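Local coordinates for Rho guanine nucleotide exchange factor 11 (Homo sapiens, PDB 5JHH), which probably acts as a guanine nucleotide exchange factor for Rho-family GTPases, pairing a catalytic RhoGEF (DH) domain with a PH domain, at residues Leu272-Leu275 with Leu280-Leu283; Ala242-Leu247 with Val313-Ala318; Leu347-Ser352 with Asn356-Leu361. All coordinates share one frame; numbering follows the deposited sequence.

Contact 1 (Leu272-Leu275 with Leu280-Leu283); sequences LHVL and LLVL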
ATOM      1  N   LEU A 272     -16.911  -5.947 -20.314  1.00 45.10           N
ATOM      2  CA  LEU A 272     -15.641  -5.588 -20.880  1.00 45.16           C
ATOM      3  C   LEU A 272     -14.531  -5.568 -19.843  1.00 46.78           C
ATOM      4  O   LEU A 272     -14.758  -5.294 -18.659  1.00 42.32           O
ATOM      5  CB  LEU A 272     -15.723  -4.189 -21.470  1.00 44.66           C
ATOM      6  CG  LEU A 272     -16.519  -3.930 -22.736  1.00 45.00           C
ATOM      7  CD1 LEU A 272     -16.655  -2.419 -22.898  1.00 43.46           C
ATOM      8  CD2 LEU A 272     -15.834  -4.545 -23.942  1.00 43.05           C
ATOM      9  N   HIS A 273     -13.307  -5.749 -20.321  1.00 45.31           N
ATOM     10  CA  HIS A 273     -12.166  -5.251 -19.584  1.00 44.21           C
ATOM     11  C   HIS A 273     -11.509  -4.083 -20.317  1.00 41.72           C
ATOM     12  O   HIS A 273     -11.119  -4.222 -21.470  1.00 43.53           O
ATOM     13  CB  HIS A 273     -11.149  -6.352 -19.409  1.00 42.51           C
ATOM     14  CG  HIS A 273     -10.034  -5.948 -18.517  1.00 42.36           C
ATOM     15  ND1 HIS A 273      -8.822  -5.524 -19.004  1.00 41.90           N
ATOM     16  CD2 HIS A 273      -9.988  -5.777 -17.179  1.00 40.93           C
ATOM     17  CE1 HIS A 273      -8.043  -5.191 -17.998  1.00 40.93           C
ATOM     18  NE2 HIS A 273      -8.730  -5.328 -16.880  1.00 42.03           N
ATOM     19  N   VAL A 274     -11.335  -2.947 -19.649  1.00 39.78           N
ATOM     20  CA  VAL A 274     -10.926  -1.761 -20.379  1.00 36.19           C
ATOM     21  C   VAL A 274      -9.641  -1.115 -19.893  1.00 34.94           C
ATOM     22  O   VAL A 274      -9.407  -0.983 -18.694  1.00 33.40           O
ATOM     23  CB  VAL A 274     -12.108  -0.779 -20.626  1.00 37.16           C
ATOM     24  CG1 VAL A 274     -13.396  -1.251 -19.976  1.00 41.45           C
ATOM     25  CG2 VAL A 274     -11.768   0.642 -20.254  1.00 40.34           C
ATOM     26  N   LEU A 275      -8.803  -0.731 -20.856  1.00 30.91           N
ATOM     27  CA  LEU A 275      -7.546  -0.091 -20.566  1.00 30.29           C
ATOM     28  C   LEU A 275      -7.646   1.366 -20.844  1.00 32.99           C
ATOM     29  O   LEU A 275      -8.006   1.735 -21.934  1.00 35.93           O
ATOM     30  CB  LEU A 275      -6.444  -0.608 -21.451  1.00 31.22           C
ATOM     31  CG  LEU A 275      -6.294  -2.118 -21.538  1.00 35.82           C
ATOM     32  CD1 LEU A 275      -5.027  -2.430 -22.316  1.00 34.43           C
ATOM     33  CD2 LEU A 275      -6.299  -2.769 -20.153  1.00 39.08           C
ATOM     34  N   LEU A 280      -5.442   6.690 -25.696  1.00 41.68           N
ATOM     35  CA  LEU A 280      -6.566   5.844 -26.116  1.00 45.21           C
ATOM     36  C   LEU A 280      -7.259   5.192 -24.937  1.00 42.48           C
ATOM     37  O   LEU A 280      -6.613   4.826 -23.975  1.00 44.70           O
ATOM     38  CB  LEU A 280      -6.088   4.705 -27.031  1.00 49.52           C
ATOM     39  CG  LEU A 280      -5.235   5.151 -28.219  1.00 53.82           C
ATOM     40  CD1 LEU A 280      -4.623   3.974 -28.945  1.00 52.30           C
ATOM     41  CD2 LEU A 280      -6.075   6.018 -29.148  1.00 54.97           C
ATOM     42  N   LEU A 281      -8.574   5.026 -25.056  1.00 38.48           N
ATOM     43  CA  LEU A 281      -9.354   4.084 -24.259  1.00 40.50           C
ATOM     44  C   LEU A 281      -9.622   2.831 -25.097  1.00 40.93           C
ATOM     45  O   LEU A 281     -10.123   2.952 -26.204  1.00 45.05           O
ATOM     46  CB  LEU A 281     -10.683   4.705 -23.888  1.00 39.76           C
ATOM     47  CG  LEU A 281     -11.577   3.896 -22.946  1.00 41.23           C
ATOM     48  CD1 LEU A 281     -10.941   3.881 -21.567  1.00 39.73           C
ATOM     49  CD2 LEU A 281     -13.000   4.471 -22.880  1.00 42.13           C
ATOM     50  N   VAL A 282      -9.276   1.640 -24.600  1.00 42.63           N
ATOM     51  CA  VAL A 282      -9.409   0.424 -25.413  1.00 44.59           C
ATOM     52  C   VAL A 282     -10.327  -0.565 -24.719  1.00 47.66           C
ATOM     53  O   VAL A 282     -10.183  -0.842 -23.524  1.00 45.19           O
ATOM     54  CB  VAL A 282      -8.061  -0.216 -25.893  1.00 45.41           C
ATOM     55  CG1 VAL A 282      -6.869   0.699 -25.717  1.00 40.04           C
ATOM     56  CG2 VAL A 282      -7.792  -1.552 -25.261  1.00 48.42           C
ATOM     57  N   LEU A 283     -11.317  -1.038 -25.479  1.00 49.54           N
ATOM     58  CA  LEU A 283     -12.368  -1.895 -24.959  1.00 48.21           C
ATOM     59  C   LEU A 283     -12.119  -3.337 -25.395  1.00 51.68           C
ATOM     60  O   LEU A 283     -12.019  -3.639 -26.591  1.00 51.44           O
ATOM     61  CB  LEU A 283     -13.722  -1.426 -25.459  1.00 51.16           C
ATOM     62  CG  LEU A 283     -14.008   0.062 -25.295  1.00 50.43           C
ATOM     63  CD1 LEU A 283     -15.247   0.460 -26.077  1.00 51.93           C
ATOM     64  CD2 LEU A 283     -14.188   0.412 -23.833  1.00 48.17           C
TER
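Leu275 and Val282 face each other as an antiparallel hydrogen-bonded pair, and each backbone grips the other through both its N-H and its carbonyl. Leu275 N reaches Val282 O at 3.0 Å, and Val282 N returns the bond to Leu275 O at 3.0 Å with an N-H...O angle of 169°. Two CA-H...O contacts add to the pair: Val274 CA approaches Val282 O at 3.4 Å, and Leu281 CA leans on the carbonyl oxygen of Leu275, so each of these oxygens takes an N-H and a CA-H together. One step along, Val274 and Leu283 form a non-hydrogen-bonded pair whose side chains lie on the other face of the hairpin from those of Leu275 and Val282. There Leu283 CD2 touches both Leu272 CD1, at 3.9 Å, and Val274 CB. Leu281, with CG anti to its backbone N (chi1 -175°), swings CD1 across to Val274 CG2 at 3.6 Å. On the face of Leu275 and Val282, Val282 CG2 lies 4.1 Å from Leu275 CG and equally near its CD1. This is a beta hairpin of the PH domain sheet in which strand 254-263 continues the sheet beyond Leu272 and Val274. The two N-H...O bonds satisfy the facing amides and carbonyls of Leu275 and Val282, while leucine and valine side chains make the contacts on both faces apolar.

Contact 2 (Ala242-Leu247 with Val313-Ala318); sequences AEFKSL and VLKLNA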
ATOM      1  N   ALA A 242     -10.176   0.280 -38.359  1.00 89.58           N
ATOM      2  CA  ALA A 242      -9.167  -0.494 -39.078  1.00 87.02           C
ATOM      3  C   ALA A 242      -7.727  -0.084 -38.762  1.00 83.46           C
ATOM      4  O   ALA A 242      -6.815  -0.910 -38.844  1.00 85.04           O
ATOM      5  CB  ALA A 242      -9.422  -0.416 -40.576  1.00 87.00           C
ATOM      6  N   GLU A 243      -7.518   1.182 -38.406  1.00 78.74           N
ATOM      7  CA  GLU A 243      -6.166   1.674 -38.135  1.00 79.70           C
ATOM      8  C   GLU A 243      -5.558   1.050 -36.864  1.00 82.24           C
ATOM      9  O   GLU A 243      -4.343   1.122 -36.656  1.00 81.33           O
ATOM     10  CB  GLU A 243      -6.150   3.205 -38.042  1.00 79.10           C
ATOM     11  CG  GLU A 243      -6.535   3.754 -36.683  1.00 78.06           C
ATOM     12  CD  GLU A 243      -6.776   5.249 -36.703  1.00 81.89           C
ATOM     13  OE1 GLU A 243      -7.908   5.657 -37.059  1.00 91.08           O
ATOM     14  OE2 GLU A 243      -5.849   6.007 -36.330  1.00 77.05           O
ATOM     15  N   PHE A 244      -6.394   0.427 -36.028  1.00 81.42           N
ATOM     16  CA  PHE A 244      -5.909  -0.276 -34.829  1.00 76.68           C
ATOM     17  C   PHE A 244      -5.842  -1.790 -34.992  1.00 69.03           C
ATOM     18  O   PHE A 244      -6.015  -2.516 -34.025  1.00 70.42           O
ATOM     19  CB  PHE A 244      -6.792   0.055 -33.615  1.00 72.94           C
ATOM     20  CG  PHE A 244      -6.861   1.525 -33.292  1.00 67.38           C
ATOM     21  CD1 PHE A 244      -5.711   2.222 -32.928  1.00 64.20           C
ATOM     22  CD2 PHE A 244      -8.084   2.211 -33.343  1.00 64.55           C
ATOM     23  CE1 PHE A 244      -5.774   3.576 -32.634  1.00 61.86           C
ATOM     24  CE2 PHE A 244      -8.152   3.560 -33.054  1.00 57.84           C
ATOM     25  CZ  PHE A 244      -6.997   4.246 -32.703  1.00 59.70           C
ATOM     26  N   LYS A 245      -5.593  -2.264 -36.207  1.00 72.15           N
ATOM     27  CA  LYS A 245      -5.434  -3.698 -36.451  1.00 71.07           C
ATOM     28  C   LYS A 245      -4.076  -4.198 -35.948  1.00 65.42           C
ATOM     29  O   LYS A 245      -3.934  -5.376 -35.583  1.00 62.95           O
ATOM     30  CB  LYS A 245      -5.621  -4.021 -37.946  1.00 82.84           C
ATOM     31  CG  LYS A 245      -4.682  -3.317 -38.932  1.00 85.73           C
ATOM     32  CD  LYS A 245      -5.256  -3.385 -40.352  1.00 95.48           C
ATOM     33  CE  LYS A 245      -4.388  -2.673 -41.382  1.00100.03           C
ATOM     34  NZ  LYS A 245      -3.224  -3.506 -41.806  1.00102.52           N
ATOM     35  N   SER A 246      -3.093  -3.298 -35.918  1.00 57.11           N
ATOM     36  CA  SER A 246      -1.763  -3.632 -35.440  1.00 63.73           C
ATOM     37  C   SER A 246      -1.449  -2.876 -34.124  1.00 63.38           C
ATOM     38  O   SER A 246      -0.278  -2.651 -33.774  1.00 55.72           O
ATOM     39  CB  SER A 246      -0.740  -3.279 -36.519  1.00 64.10           C
ATOM     40  OG  SER A 246      -0.818  -1.889 -36.781  1.00 59.99           O
ATOM     41  N   LEU A 247      -2.499  -2.510 -33.392  1.00 57.15           N
ATOM     42  CA  LEU A 247      -2.351  -1.897 -32.070  1.00 51.21           C
ATOM     43  C   LEU A 247      -1.354  -2.628 -31.182  1.00 46.12           C
ATOM     44  O   LEU A 247      -1.542  -3.817 -30.865  1.00 45.78           O
ATOM     45  CB  LEU A 247      -3.694  -1.868 -31.332  1.00 48.93           C
ATOM     46  CG  LEU A 247      -3.589  -1.337 -29.896  1.00 47.80           C
ATOM     47  CD1 LEU A 247      -3.062   0.091 -29.884  1.00 49.84           C
ATOM     48  CD2 LEU A 247      -4.901  -1.434 -29.138  1.00 43.43           C
ATOM     49  N   VAL A 313     -11.827   1.105 -29.956  1.00 45.78           N
ATOM     50  CA  VAL A 313     -10.795   2.027 -29.546  1.00 41.60           C
ATOM     51  C   VAL A 313     -11.317   3.442 -29.684  1.00 43.06           C
ATOM     52  O   VAL A 313     -11.928   3.792 -30.686  1.00 53.51           O
ATOM     53  CB  VAL A 313      -9.570   1.892 -30.434  1.00 41.08           C
ATOM     54  CG1 VAL A 313      -8.499   2.889 -30.022  1.00 46.63           C
ATOM     55  CG2 VAL A 313      -9.041   0.483 -30.364  1.00 38.40           C
ATOM     56  N   LEU A 314     -11.063   4.260 -28.679  1.00 43.14           N
ATOM     57  CA  LEU A 314     -11.442   5.677 -28.699  1.00 42.79           C
ATOM     58  C   LEU A 314     -10.205   6.515 -28.507  1.00 39.97           C
ATOM     59  O   LEU A 314      -9.359   6.170 -27.713  1.00 41.86           O
ATOM     60  CB  LEU A 314     -12.464   5.957 -27.583  1.00 42.50           C
ATOM     61  CG  LEU A 314     -13.747   5.129 -27.762  1.00 46.29           C
ATOM     62  CD1 LEU A 314     -14.762   5.326 -26.657  1.00 44.94           C
ATOM     63  CD2 LEU A 314     -14.374   5.472 -29.109  1.00 51.77           C
ATOM     64  N   LYS A 315     -10.104   7.605 -29.256  1.00 45.37           N
ATOM     65  CA  LYS A 315      -9.044   8.575 -29.084  1.00 42.25           C
ATOM     66  C   LYS A 315      -9.483   9.627 -28.085  1.00 41.01           C
ATOM     67  O   LYS A 315     -10.514  10.288 -28.246  1.00 42.12           O
ATOM     68  CB  LYS A 315      -8.682   9.213 -30.412  1.00 44.08           C
ATOM     69  CG  LYS A 315      -8.227   8.215 -31.466  1.00 46.93           C
ATOM     70  CD  LYS A 315      -7.259   8.902 -32.423  1.00 54.67           C
ATOM     71  CE  LYS A 315      -6.980   8.089 -33.680  1.00 60.96           C
ATOM     72  NZ  LYS A 315      -7.865   8.492 -34.807  1.00 64.67           N
ATOM     73  N   LEU A 316      -8.675   9.782 -27.047  1.00 38.37           N
ATOM     74  CA  LEU A 316      -9.014  10.619 -25.930  1.00 36.80           C
ATOM     75  C   LEU A 316      -9.045  12.072 -26.307  1.00 37.80           C
ATOM     76  O   LEU A 316      -9.638  12.859 -25.596  1.00 40.54           O
ATOM     77  CB  LEU A 316      -8.027  10.389 -24.790  1.00 39.63           C
ATOM     78  CG  LEU A 316      -8.051   9.000 -24.123  1.00 39.50           C
ATOM     79  CD1 LEU A 316      -6.935   8.910 -23.119  1.00 40.68           C
ATOM     80  CD2 LEU A 316      -9.377   8.701 -23.445  1.00 38.99           C
ATOM     81  N   ASN A 317      -8.430  12.447 -27.419  1.00 34.57           N
ATOM     82  CA  ASN A 317      -8.494  13.847 -27.856  1.00 39.07           C
ATOM     83  C   ASN A 317      -9.773  14.205 -28.609  1.00 41.73           C
ATOM     84  O   ASN A 317      -9.980  15.368 -28.958  1.00 41.44           O
ATOM     85  CB  ASN A 317      -7.294  14.192 -28.742  1.00 39.91           C
ATOM     86  CG  ASN A 317      -7.207  13.319 -29.956  1.00 38.61           C
ATOM     87  OD1 ASN A 317      -8.144  12.610 -30.298  1.00 41.42           O
ATOM     88  ND2 ASN A 317      -6.070  13.335 -30.592  1.00 40.65           N
ATOM     89  N   ALA A 318     -10.613  13.196 -28.836  1.00 43.13           N
ATOM     90  CA  ALA A 318     -11.839  13.302 -29.622  1.00 42.55           C
ATOM     91  C   ALA A 318     -13.038  12.752 -28.841  1.00 42.73           C
ATOM     92  O   ALA A 318     -13.931  12.100 -29.420  1.00 41.49           O
ATOM     93  CB  ALA A 318     -11.672  12.527 -30.928  1.00 41.88           C
TER
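Phe244 and Val313 meet with the valine methyl CG1 over one face of the phenyl ring, a CH-pi contact in which CG1 stands 22° off the ring normal and is displaced toward the rim. The model brings these groups closer than carbons can sit, so their exact spacing is doubtful and nothing should be rested on it. On the ring's opposite face lies CG of Glu243, 3.8 Å above the plane and over the centre, so the phenyl group is sandwiched between its sequence neighbour and a residue far along the chain. The phenylalanine takes a torsion that sets CG beside its own backbone N and opposite the carbonyl carbon (chi1 -58°), which sends the ring toward strand 313-315. In Val313 the branch anti to the backbone N (chi1 179°) is CG1, the methyl thereby placed over the ring, while CG2 lies near Phe244 CG at 3.8 Å. Lys315 crosses the ring obliquely, its CE 4.0 Å from Phe244 CZ, before the chain bends at its last torsion. Its ammonium group then meets the Glu243 carboxylate from the opposite direction: the salt bridge runs from NZ of Lys315 to OE2 of Glu243 at 3.5 Å, with OE1 of the same carboxylate almost as near to NZ. Both charged residues are exposed, so the bridge lies at the solvent side of a buried aromatic contact. With an alanine at Phe244, Val313 CG1 and Glu243 CG would probably lose the ring that separates them, leaving a gap beside Leu280. Within the PH domain, the contact fastens the irregular segment 242-247, which precedes strand 254-263, against strand 313-315; Leu280 of the adjoining strand 280-287 touches Phe244, Val313 and Lys315 alike.

Contact 3 (Leu347-Ser352 with Asn356-Leu361); sequences LVALTS and NTWMEL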
ATOM      1  N   LEU A 347     -21.139   3.429 -20.155  1.00 42.21           N
ATOM      2  CA  LEU A 347     -20.307   2.474 -19.448  1.00 35.38           C
ATOM      3  C   LEU A 347     -20.711   2.406 -18.001  1.00 34.78           C
ATOM      4  O   LEU A 347     -21.062   3.443 -17.388  1.00 33.42           O
ATOM      5  CB  LEU A 347     -18.843   2.846 -19.616  1.00 35.03           C
ATOM      6  CG  LEU A 347     -18.343   2.627 -21.046  1.00 37.34           C
ATOM      7  CD1 LEU A 347     -16.966   3.233 -21.189  1.00 39.96           C
ATOM      8  CD2 LEU A 347     -18.286   1.153 -21.422  1.00 38.28           C
ATOM      9  N   VAL A 348     -20.669   1.191 -17.445  1.00 35.23           N
ATOM     10  CA  VAL A 348     -21.096   0.967 -16.048  1.00 38.88           C
ATOM     11  C   VAL A 348     -19.973   0.299 -15.232  1.00 37.41           C
ATOM     12  O   VAL A 348     -19.461  -0.749 -15.590  1.00 33.95           O
ATOM     13  CB  VAL A 348     -22.405   0.121 -15.960  1.00 41.96           C
ATOM     14  CG1 VAL A 348     -23.056   0.213 -14.568  1.00 43.07           C
ATOM     15  CG2 VAL A 348     -23.397   0.572 -17.004  1.00 41.89           C
ATOM     16  N   ALA A 349     -19.633   0.953 -14.132  1.00 40.34           N
ATOM     17  CA  ALA A 349     -18.577   0.556 -13.211  1.00 39.36           C
ATOM     18  C   ALA A 349     -19.180  -0.256 -12.078  1.00 40.08           C
ATOM     19  O   ALA A 349     -20.391  -0.323 -11.928  1.00 38.14           O
ATOM     20  CB  ALA A 349     -17.917   1.806 -12.648  1.00 39.19           C
ATOM     21  N   LEU A 350     -18.327  -0.835 -11.247  1.00 43.13           N
ATOM     22  CA  LEU A 350     -18.799  -1.777 -10.225  1.00 42.70           C
ATOM     23  C   LEU A 350     -19.510  -1.053  -9.121  1.00 36.10           C
ATOM     24  O   LEU A 350     -20.406  -1.583  -8.540  1.00 38.39           O
ATOM     25  CB  LEU A 350     -17.639  -2.581  -9.621  1.00 43.38           C
ATOM     26  CG  LEU A 350     -16.693  -3.329 -10.568  1.00 47.68           C
ATOM     27  CD1 LEU A 350     -15.309  -3.499  -9.915  1.00 50.32           C
ATOM     28  CD2 LEU A 350     -17.266  -4.663 -11.054  1.00 45.30           C
ATOM     29  N   THR A 351     -19.078   0.150  -8.799  1.00 36.75           N
ATOM     30  CA  THR A 351     -19.701   0.893  -7.721  1.00 34.50           C
ATOM     31  C   THR A 351     -19.697   2.368  -8.041  1.00 32.81           C
ATOM     32  O   THR A 351     -19.088   2.804  -8.999  1.00 30.63           O
ATOM     33  CB  THR A 351     -18.937   0.680  -6.388  1.00 38.41           C
ATOM     34  OG1 THR A 351     -17.609   1.224  -6.478  1.00 34.78           O
ATOM     35  CG2 THR A 351     -18.847  -0.850  -6.029  1.00 38.39           C
ATOM     36  N   SER A 352     -20.326   3.153  -7.186  1.00 33.61           N
ATOM     37  CA  SER A 352     -20.285   4.565  -7.366  1.00 37.53           C
ATOM     38  C   SER A 352     -18.837   5.037  -7.241  1.00 38.85           C
ATOM     39  O   SER A 352     -18.380   5.836  -8.069  1.00 38.70           O
ATOM     40  CB  SER A 352     -21.200   5.269  -6.368  1.00 36.38           C
ATOM     41  OG  SER A 352     -20.718   5.152  -5.056  1.00 36.22           O
ATOM     42  N   ASN A 356     -16.603   7.179  -9.785  1.00 36.69           N
ATOM     43  CA  ASN A 356     -15.814   8.349  -9.481  1.00 37.87           C
ATOM     44  C   ASN A 356     -14.348   8.213  -9.919  1.00 37.87           C
ATOM     45  O   ASN A 356     -13.801   9.120 -10.513  1.00 33.91           O
ATOM     46  CB  ASN A 356     -15.872   8.707  -7.997  1.00 40.19           C
ATOM     47  CG  ASN A 356     -17.289   8.962  -7.499  1.00 41.46           C
ATOM     48  OD1 ASN A 356     -17.540   8.897  -6.295  1.00 43.50           O
ATOM     49  ND2 ASN A 356     -18.214   9.259  -8.405  1.00 39.03           N
ATOM     50  N   THR A 357     -13.715   7.094  -9.619  1.00 35.48           N
ATOM     51  CA  THR A 357     -12.320   6.915 -10.001  1.00 32.95           C
ATOM     52  C   THR A 357     -12.152   6.941 -11.505  1.00 29.08           C
ATOM     53  O   THR A 357     -11.329   7.649 -12.036  1.00 25.58           O
ATOM     54  CB  THR A 357     -11.779   5.571  -9.488  1.00 30.27           C
ATOM     55  OG1 THR A 357     -11.815   5.605  -8.063  1.00 30.74           O
ATOM     56  CG2 THR A 357     -10.362   5.348  -9.959  1.00 27.07           C
ATOM     57  N   TRP A 358     -12.890   6.088 -12.181  1.00 28.22           N
ATOM     58  CA  TRP A 358     -12.865   6.048 -13.622  1.00 29.31           C
ATOM     59  C   TRP A 358     -13.086   7.439 -14.287  1.00 31.74           C
ATOM     60  O   TRP A 358     -12.398   7.787 -15.254  1.00 32.13           O
ATOM     61  CB  TRP A 358     -13.928   5.091 -14.095  1.00 29.36           C
ATOM     62  CG  TRP A 358     -13.454   3.717 -14.292  1.00 27.29           C
ATOM     63  CD1 TRP A 358     -13.754   2.633 -13.533  1.00 27.50           C
ATOM     64  CD2 TRP A 358     -12.636   3.255 -15.354  1.00 27.10           C
ATOM     65  NE1 TRP A 358     -13.155   1.508 -14.063  1.00 26.10           N
ATOM     66  CE2 TRP A 358     -12.441   1.873 -15.164  1.00 25.98           C
ATOM     67  CE3 TRP A 358     -12.028   3.881 -16.443  1.00 29.48           C
ATOM     68  CZ2 TRP A 358     -11.690   1.112 -16.020  1.00 30.85           C
ATOM     69  CZ3 TRP A 358     -11.281   3.133 -17.286  1.00 28.67           C
ATOM     70  CH2 TRP A 358     -11.099   1.759 -17.074  1.00 31.18           C
ATOM     71  N   MET A 359     -14.027   8.227 -13.762  1.00 31.49           N
ATOM     72  CA  MET A 359     -14.288   9.540 -14.307  1.00 36.28           C
ATOM     73  C   MET A 359     -13.176  10.540 -14.024  1.00 38.83           C
ATOM     74  O   MET A 359     -12.789  11.312 -14.900  1.00 37.64           O
ATOM     75  CB  MET A 359     -15.593  10.088 -13.781  1.00 40.15           C
ATOM     76  CG  MET A 359     -16.757   9.770 -14.701  1.00 50.45           C
ATOM     77  SD  MET A 359     -17.805  11.188 -15.094  1.00 54.88           S
ATOM     78  CE  MET A 359     -17.889  12.065 -13.543  1.00 59.11           C
ATOM     79  N   GLU A 360     -12.690  10.558 -12.792  1.00 37.15           N
ATOM     80  CA  GLU A 360     -11.628  11.465 -12.431  1.00 40.03           C
ATOM     81  C   GLU A 360     -10.468  11.211 -13.386  1.00 35.99           C
ATOM     82  O   GLU A 360      -9.927  12.135 -13.963  1.00 34.17           O
ATOM     83  CB  GLU A 360     -11.211  11.203 -11.000  1.00 46.94           C
ATOM     84  CG  GLU A 360     -10.429  12.310 -10.330  1.00 60.15           C
ATOM     85  CD  GLU A 360     -10.187  12.001  -8.847  1.00 79.09           C
ATOM     86  OE1 GLU A 360     -10.675  12.776  -7.993  1.00 83.97           O
ATOM     87  OE2 GLU A 360      -9.542  10.965  -8.524  1.00 80.83           O
ATOM     88  N   LEU A 361     -10.142   9.945 -13.624  1.00 27.69           N
ATOM     89  CA  LEU A 361      -8.980   9.659 -14.406  1.00 31.83           C
ATOM     90  C   LEU A 361      -9.244   9.901 -15.872  1.00 32.50           C
ATOM     91  O   LEU A 361      -8.378  10.378 -16.578  1.00 31.70           O
ATOM     92  CB  LEU A 361      -8.471   8.248 -14.149  1.00 34.10           C
ATOM     93  CG  LEU A 361      -7.975   7.991 -12.714  1.00 34.00           C
ATOM     94  CD1 LEU A 361      -7.939   6.496 -12.456  1.00 35.17           C
ATOM     95  CD2 LEU A 361      -6.596   8.611 -12.504  1.00 32.17           C
TER
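Ala349 meets Trp358 where the last strand of the PH domain sheet gives way to its C-terminal helix, the strand-to-helix passage with which the PH fold ends. Leu347 and Val348 lie on strand 345-348, tied by backbone hydrogen bonds to Phe331 on one neighbouring strand and Thr261 on the other. Next comes Ala349, whose CB points toward the helix and approaches Trp358 CD1 at 4.3 Å, meeting the indole obliquely on its five-membered-ring side. The CA atoms of Ala349 and Trp358 stand 7.9 Å apart. The indole is turned back over the sheet, its chi1 of -92° lying off the staggered position: it touches Leu260 and Phe331, and makes an edge-to-face stack with His256. Beyond Leu350, Thr351 occupies the N-cap position. With chi1 at 65°, its OG1 accepts a hydrogen bond from the backbone N of Asp354, and so satisfies an amide that the first helical turn cannot supply with a carbonyl from within the helix. Ser352 then begins helix 352-368 and contributes the contact's main polar link through its backbone. The carbonyl of Ser352 accepts the backbone N-H of Asn356, four residues on, in the i to i+4 pattern of an alpha helix. Thus the two segments are joined in two unlike ways, by a loose apolar touch between alanine and tryptophan and by the regular hydrogen bonding of a helix just started. In that helical bond Asn356 N lies 2.8 Å from Ser352 O, and the N-H...O angle is 167°.

All three contacts lie in the PH domain and reach the same mixed sheet. Contact 1 is nested along the chain inside the loop closed by contact 2, while contact 3 follows both. The centres of contacts 1 and 2 are 11 Å apart, and they touch where strands 280-287 and 313-315 adjoin, with a probable hydrogen bond between Leu281 O and Leu314 N. Contacts 1 and 3 are centred 13 Å apart and meet through Val274 and Trp358. Contacts 2 and 3, about 22 Å apart between centres, do not touch. The hairpin of strands 269-277 and 280-287 thus links the segment packed on strand 313-315 with the C-terminal helix, uniting sequence-distant pieces into one compact domain.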